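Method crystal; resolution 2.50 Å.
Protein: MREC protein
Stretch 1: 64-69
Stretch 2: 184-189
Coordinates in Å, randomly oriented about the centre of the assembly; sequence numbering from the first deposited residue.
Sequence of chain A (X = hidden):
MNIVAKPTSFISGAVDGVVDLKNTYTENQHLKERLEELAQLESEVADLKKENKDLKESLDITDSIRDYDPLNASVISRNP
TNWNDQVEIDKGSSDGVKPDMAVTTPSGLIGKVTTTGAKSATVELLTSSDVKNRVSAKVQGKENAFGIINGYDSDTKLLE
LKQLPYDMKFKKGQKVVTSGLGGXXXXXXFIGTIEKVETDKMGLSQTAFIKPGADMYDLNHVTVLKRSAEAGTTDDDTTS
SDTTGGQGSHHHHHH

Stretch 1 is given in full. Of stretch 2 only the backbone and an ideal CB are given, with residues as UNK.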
# COMPACT_ATOMS: atom_id res chain seq x y z
N SER A 64 -17.15 -14.34 53.62
CA SER A 64 -17.44 -12.92 53.62
C SER A 64 -17.94 -12.51 55.00
O SER A 64 -18.20 -13.35 55.86
CB SER A 64 -18.50 -12.58 52.58
OG SER A 64 -19.79 -12.90 53.07
N ILE A 65 -18.08 -11.20 55.19
CA ILE A 65 -18.52 -10.65 56.45
C ILE A 65 -19.91 -11.10 56.91
O ILE A 65 -20.23 -10.98 58.08
CB ILE A 65 -18.46 -9.11 56.37
CG1 ILE A 65 -17.73 -8.54 57.59
CG2 ILE A 65 -19.86 -8.54 56.21
CD1 ILE A 65 -18.36 -8.85 58.89
N ARG A 66 -20.74 -11.63 56.01
CA ARG A 66 -22.08 -12.04 56.45
C ARG A 66 -22.30 -13.52 56.72
O ARG A 66 -23.36 -13.90 57.23
CB ARG A 66 -23.13 -11.60 55.43
CG ARG A 66 -22.67 -10.54 54.48
CD ARG A 66 -23.80 -10.14 53.55
NE ARG A 66 -24.93 -9.59 54.29
CZ ARG A 66 -26.12 -10.17 54.35
NH1 ARG A 66 -27.10 -9.60 55.05
NH2 ARG A 66 -26.33 -11.32 53.71
N ASP A 67 -21.33 -14.37 56.41
CA ASP A 67 -21.50 -15.80 56.61
C ASP A 67 -21.41 -16.26 58.06
O ASP A 67 -20.75 -15.64 58.88
CB ASP A 67 -20.48 -16.57 55.75
CG ASP A 67 -20.67 -16.31 54.26
OD1 ASP A 67 -21.85 -16.23 53.83
OD2 ASP A 67 -19.67 -16.19 53.52
N TYR A 68 -22.09 -17.37 58.37
CA TYR A 68 -22.07 -17.91 59.72
C TYR A 68 -22.70 -19.30 59.86
O TYR A 68 -23.52 -19.70 59.04
CB TYR A 68 -22.78 -16.95 60.68
CG TYR A 68 -24.26 -16.81 60.41
CD1 TYR A 68 -24.76 -15.69 59.77
CD2 TYR A 68 -25.15 -17.82 60.78
CE1 TYR A 68 -26.12 -15.58 59.48
CE2 TYR A 68 -26.50 -17.72 60.49
CZ TYR A 68 -26.98 -16.60 59.85
OH TYR A 68 -28.31 -16.52 59.52
N ASP A 69 -22.30 -20.02 60.90
CA ASP A 69 -22.83 -21.35 61.22
C ASP A 69 -23.70 -21.18 62.45
O ASP A 69 -23.21 -20.80 63.50
CB ASP A 69 -21.71 -22.32 61.58
CG ASP A 69 -20.90 -22.74 60.38
OD1 ASP A 69 -19.81 -23.33 60.59
OD2 ASP A 69 -21.35 -22.48 59.25
N UNK A 184 -16.57 -9.50 65.87
CA UNK A 184 -17.08 -10.74 66.45
C UNK A 184 -18.46 -11.22 66.04
O UNK A 184 -18.80 -12.36 66.31
CB UNK A 184 -17.08 -10.58 67.97
N UNK A 185 -19.24 -10.38 65.38
CA UNK A 185 -20.57 -10.81 64.95
C UNK A 185 -20.59 -10.82 63.44
O UNK A 185 -19.79 -10.14 62.81
CB UNK A 185 -21.67 -9.90 65.51
N UNK A 186 -21.48 -11.64 62.84
CA UNK A 186 -21.53 -11.64 61.38
C UNK A 186 -22.34 -10.37 61.12
O UNK A 186 -23.06 -9.91 62.00
CB UNK A 186 -22.15 -12.90 60.78
N UNK A 187 -22.21 -9.78 59.94
CA UNK A 187 -22.98 -8.58 59.68
C UNK A 187 -24.36 -8.94 59.13
O UNK A 187 -24.58 -10.04 58.64
CB UNK A 187 -22.23 -7.67 58.70
N UNK A 188 -25.31 -8.01 59.26
CA UNK A 188 -26.64 -8.26 58.74
C UNK A 188 -27.69 -8.77 59.70
O UNK A 188 -28.83 -8.97 59.30
CB UNK A 188 -26.52 -9.27 57.59
N UNK A 189 -27.34 -9.00 60.96
CA UNK A 189 -28.36 -9.47 61.88
C UNK A 189 -29.23 -8.28 62.24
O UNK A 189 -28.72 -7.23 62.60
CB UNK A 189 -27.75 -10.11 63.13

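Stretch 1 makes a type I beta turn from Ser64 to Asp67 and then enters a strand at Tyr68. The turn is closed by a weak backbone bond from Asp67 N to Ser64 O (3.3 Å), and the carbonyl of Ile65 faces the second stretch. The second stretch crosses it at a steep angle, 103° between end-to-end directions.

At position 184 the ideal CB has nothing of stretch 1 within 5.5 Å. This contact sets no rule there, and many side chains would do; the deposited residue is Lys184, which stays out of reach.

Position 185 points its CA-to-CB bond sideways and again finds no partner near the ideal CB, so the choice is open. It is Phe185, whose ring leads away, and its backbone supplies the slight contact, with O 4.4 Å from Ile65 CD1.

Position 186 points toward the turn. Its ideal CB lies 3.6 Å from Asp67 O, 3.8 Å from Ile65 O and 3.9 Å from Arg66 O, with the Tyr68 ring beside it. A compact apolar group fits such a place, and an acidic one would meet three carbonyl oxygens. Phi of -79° and psi of 157° admit proline as well as alanine or valine, and no bond to stretch 1 requires an N-H here. The residue is Pro186; its CB packs 3.9 Å from Tyr68 CD1 and 3.8 Å from Asp67 O.

Position 187 carries the one hydrogen bond between the stretches: its N lies 3.0 Å from Ile65 O, nearly straight at 172°. An N-H is therefore needed, which argues against proline. The CB also points toward stretch 1, already 3.6 Å from Ile65 CG2, so a small apolar side chain is the simplest answer, although serine might be tolerated. Ala187 is found, its CB meeting Ile65 CG2 at 3.6 Å, while its O sits 3.9 Å from Arg66 CB.

Position 188 is the strictest. With phi at 96° and psi at -2°, a CB would be jammed against the preceding carbonyl oxygen, and the ideal CB would also lie 2.6 Å from Arg66 NH1, a clash. Both arguments call for glycine, and Gly188 it is, letting Arg66 NH1 come within 4.0 Å of its CA.

Position 189 has a sideways CB with nothing of stretch 1 within 5.5 Å, so several residues would pass. Ile189 occupies it; the end of its side chain comes nearer, yet its CD1 stops 4.6 Å from Tyr68 CE1.

Stretch 2 (184-189) KFPAGI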
# COMPACT_ATOMS: atom_id res chain seq x y z
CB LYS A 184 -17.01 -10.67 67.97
CG LYS A 184 -17.53 -9.40 68.55
CD LYS A 184 -16.39 -8.55 69.05
CE LYS A 184 -15.60 -9.27 70.13
NZ LYS A 184 -14.71 -8.32 70.88
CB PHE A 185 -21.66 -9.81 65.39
CG PHE A 185 -21.91 -9.76 66.86
CD1 PHE A 185 -22.73 -8.76 67.38
CD2 PHE A 185 -21.41 -10.72 67.72
CE1 PHE A 185 -23.05 -8.73 68.74
CE2 PHE A 185 -21.71 -10.70 69.08
CZ PHE A 185 -22.54 -9.70 69.59
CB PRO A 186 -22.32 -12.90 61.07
CG PRO A 186 -23.23 -13.01 62.24
CD PRO A 186 -22.29 -12.73 63.38
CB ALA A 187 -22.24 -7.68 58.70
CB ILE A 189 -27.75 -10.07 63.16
CG1 ILE A 189 -27.12 -11.44 62.87
CG2 ILE A 189 -28.85 -10.31 64.19
CD1 ILE A 189 -26.26 -11.49 61.66
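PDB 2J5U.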